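Side-chain contact in beta-alanyl-CoA:ammonia lyase 2 (Clostridium propionicum, PDB 4MTU), which probably catalyses the elimination of ammonia from beta-alanyl-CoA, and binds zinc in a hot dog fold: residues 28-31 with 32-35. Sequence-based numbering, arbitrary orientation. Where two conformers were deposited one is given.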
ATOM      1  N   ARG A  28     -12.367  -3.722   5.221  1.00 10.50           N
ATOM      2  CA  ARG A  28     -12.063  -3.941   3.804  1.00 10.34           C
ATOM      3  C   ARG A  28     -13.341  -4.050   2.983  1.00 10.19           C
ATOM      4  O   ARG A  28     -13.391  -3.625   1.822  1.00 10.79           O
ATOM      5  CB  ARG A  28     -11.213  -5.217   3.666  1.00 10.80           C
ATOM      6  CG  ARG A  28     -10.896  -5.623   2.234  1.00 11.16           C
ATOM      7  CD  ARG A  28      -9.997  -4.657   1.554  1.00 11.57           C
ATOM      8  NE  ARG A  28      -9.729  -5.000   0.149  1.00 12.13           N
ATOM      9  CZ  ARG A  28     -10.517  -4.680  -0.836  1.00 11.74           C
ATOM     10  NH1 ARG A  28     -11.650  -4.014  -0.632  1.00 12.71           N
ATOM     11  NH2 ARG A  28     -10.184  -4.993  -2.079  1.00 13.62           N
ATOM     12  N   ILE A  29     -14.384  -4.670   3.573  1.00 10.54           N
ATOM     13  CA  ILE A  29     -15.662  -4.762   2.880  1.00 10.55           C
ATOM     14  C   ILE A  29     -16.282  -3.367   2.717  1.00 10.35           C
ATOM     15  O   ILE A  29     -16.815  -3.028   1.660  1.00 10.68           O
ATOM     16  CB  ILE A  29     -16.636  -5.677   3.685  1.00 10.47           C
ATOM     17  CG1 ILE A  29     -16.103  -7.111   3.734  1.00 11.37           C
ATOM     18  CG2 ILE A  29     -18.015  -5.582   3.094  1.00 12.13           C
ATOM     19  CD1 ILE A  29     -16.888  -8.027   4.678  1.00 12.71           C
ATOM     20  N   VAL A  30     -16.212  -2.547   3.782  1.00 10.73           N
ATOM     21  CA  VAL A  30     -16.758  -1.201   3.739  1.00 11.04           C
ATOM     22  C   VAL A  30     -16.012  -0.361   2.697  1.00 10.70           C
ATOM     23  O   VAL A  30     -16.673   0.392   1.971  1.00 11.52           O
ATOM     24  CB  VAL A  30     -16.725  -0.581   5.136  1.00 11.50           C
ATOM     25  CG1 VAL A  30     -17.302   0.831   5.100  1.00 13.37           C
ATOM     26  CG2 VAL A  30     -17.474  -1.457   6.145  1.00 13.69           C
ATOM     27  N   ASN A  31     -14.733  -0.539   2.554  1.00 11.26           N
ATOM     28  CA  ASN A  31     -13.978   0.139   1.510  1.00 11.40           C
ATOM     29  C   ASN A  31     -14.581  -0.170   0.134  1.00 10.72           C
ATOM     30  O   ASN A  31     -14.813   0.688  -0.700  1.00 11.24           O
ATOM     31  CB  ASN A  31     -12.517  -0.275   1.643  0.63 12.26           C
ATOM     32  CG  ASN A  31     -11.676   0.404   0.600  0.63 17.39           C
ATOM     33  OD1 ASN A  31     -12.010   1.457   0.156  0.63 21.59           O
ATOM     34  ND2 ASN A  31     -10.612  -0.193   0.144  0.63 44.79           N
ATOM     35  N   GLN A  32     -14.829  -1.482  -0.097  1.00 10.33           N
ATOM     36  CA  GLN A  32     -15.354  -1.881  -1.389  1.00 10.23           C
ATOM     37  C   GLN A  32     -16.781  -1.375  -1.607  1.00 10.40           C
ATOM     38  O   GLN A  32     -17.103  -0.934  -2.721  1.00 10.66           O
ATOM     39  CB  GLN A  32     -15.295  -3.420  -1.592  1.00 10.68           C
ATOM     40  CG  GLN A  32     -15.228  -3.748  -3.045  1.00 11.58           C
ATOM     41  CD  GLN A  32     -13.977  -3.249  -3.703  1.00 11.12           C
ATOM     42  OE1 GLN A  32     -12.882  -3.322  -3.106  1.00 11.87           O
ATOM     43  NE2 GLN A  32     -14.074  -2.738  -4.894  1.00 12.23           N
ATOM     44  N   TRP A  33     -17.615  -1.418  -0.579  1.00 10.47           N
ATOM     45  CA  TRP A  33     -18.988  -0.874  -0.719  1.00 10.53           C
ATOM     46  C   TRP A  33     -18.938   0.626  -1.038  1.00 10.48           C
ATOM     47  O   TRP A  33     -19.817   1.094  -1.778  1.00 11.05           O
ATOM     48  CB  TRP A  33     -19.755  -1.127   0.540  1.00 10.77           C
ATOM     49  CG  TRP A  33     -20.195  -2.563   0.733  1.00 10.47           C
ATOM     50  CD1 TRP A  33     -20.354  -3.516  -0.223  1.00 10.90           C
ATOM     51  CD2 TRP A  33     -20.566  -3.157   1.983  1.00 10.71           C
ATOM     52  NE1 TRP A  33     -20.803  -4.700   0.345  1.00 11.38           N
ATOM     53  CE2 TRP A  33     -20.936  -4.480   1.717  1.00 11.19           C
ATOM     54  CE3 TRP A  33     -20.569  -2.687   3.299  1.00 11.65           C
ATOM     55  CZ2 TRP A  33     -21.377  -5.370   2.731  1.00 11.58           C
ATOM     56  CZ3 TRP A  33     -20.977  -3.538   4.286  1.00 12.33           C
ATOM     57  CH2 TRP A  33     -21.370  -4.875   4.008  1.00 12.02           C
ATOM     58  N   GLY A  34     -17.954   1.360  -0.533  1.00 10.74           N
ATOM     59  CA  GLY A  34     -17.844   2.752  -0.914  1.00 10.59           C
ATOM     60  C   GLY A  34     -17.663   2.897  -2.429  1.00 10.72           C
ATOM     61  O   GLY A  34     -18.266   3.780  -3.057  1.00 11.66           O
ATOM     62  N   ASP A  35     -16.829   2.035  -3.014  1.00 10.38           N
ATOM     63  CA  ASP A  35     -16.583   2.087  -4.463  1.00 10.52           C
ATOM     64  C   ASP A  35     -17.791   1.602  -5.269  1.00 10.03           C
ATOM     65  O   ASP A  35     -18.082   2.126  -6.338  1.00 10.58           O
ATOM     66  CB  ASP A  35     -15.345   1.314  -4.817  1.00 11.40           C
ATOM     67  CG  ASP A  35     -14.042   1.870  -4.316  1.00 13.41           C
ATOM     68  OD1 ASP A  35     -14.060   3.008  -3.733  1.00 14.89           O
ATOM     69  OD2 ASP A  35     -13.009   1.174  -4.535  1.00 15.41           O
TER
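Arg28 to Val30 each offer their carbonyl oxygen to the amide four residues on, from Gln32 N to Gly34 N, giving regular alpha-helical turns in which Trp33 N lies 2.9 Å from Ile29 O, while the bond after these three, Asp35 N to Asn31 O, is weak. With this spacing, side chains four apart run alongside each other, and two such pairs carry the contact. In the first, Arg28 NH1 donates a nearly straight bond (164°) to Gln32 OE1 at 2.8 Å, meeting a lone pair in the carbonyl plane and staying close to the guanidinium's own plane. Arg28 NH2 adds a weak second bond to the same oxygen, and the two flat groups are turned 48° apart. Both chains leave with CG anti to the backbone N and bend at chi2, which carries their polar ends round together. Arg28 NE is salt-bridged to Asp16, and Gln32 NE2 hydrogen-bonds to His8 ND1, so both groups have outside partners too.

Helix 27-45 is the sausage of the hot dog fold, wrapped by the antiparallel sheet, and the second pair faces this sheet. Ile29 CG2 sits over one face of the Trp33 indole in a CH-pi contact, 3.3 Å from the six-membered ring's centroid and 11° off its normal. Trp33 NE1 donates a hydrogen bond to Glu88 O on strand 82-95, fixing the ring's edge, whereas Asp35 OD1 is hydrogen-bonded to His18 NE2 of a second subunit.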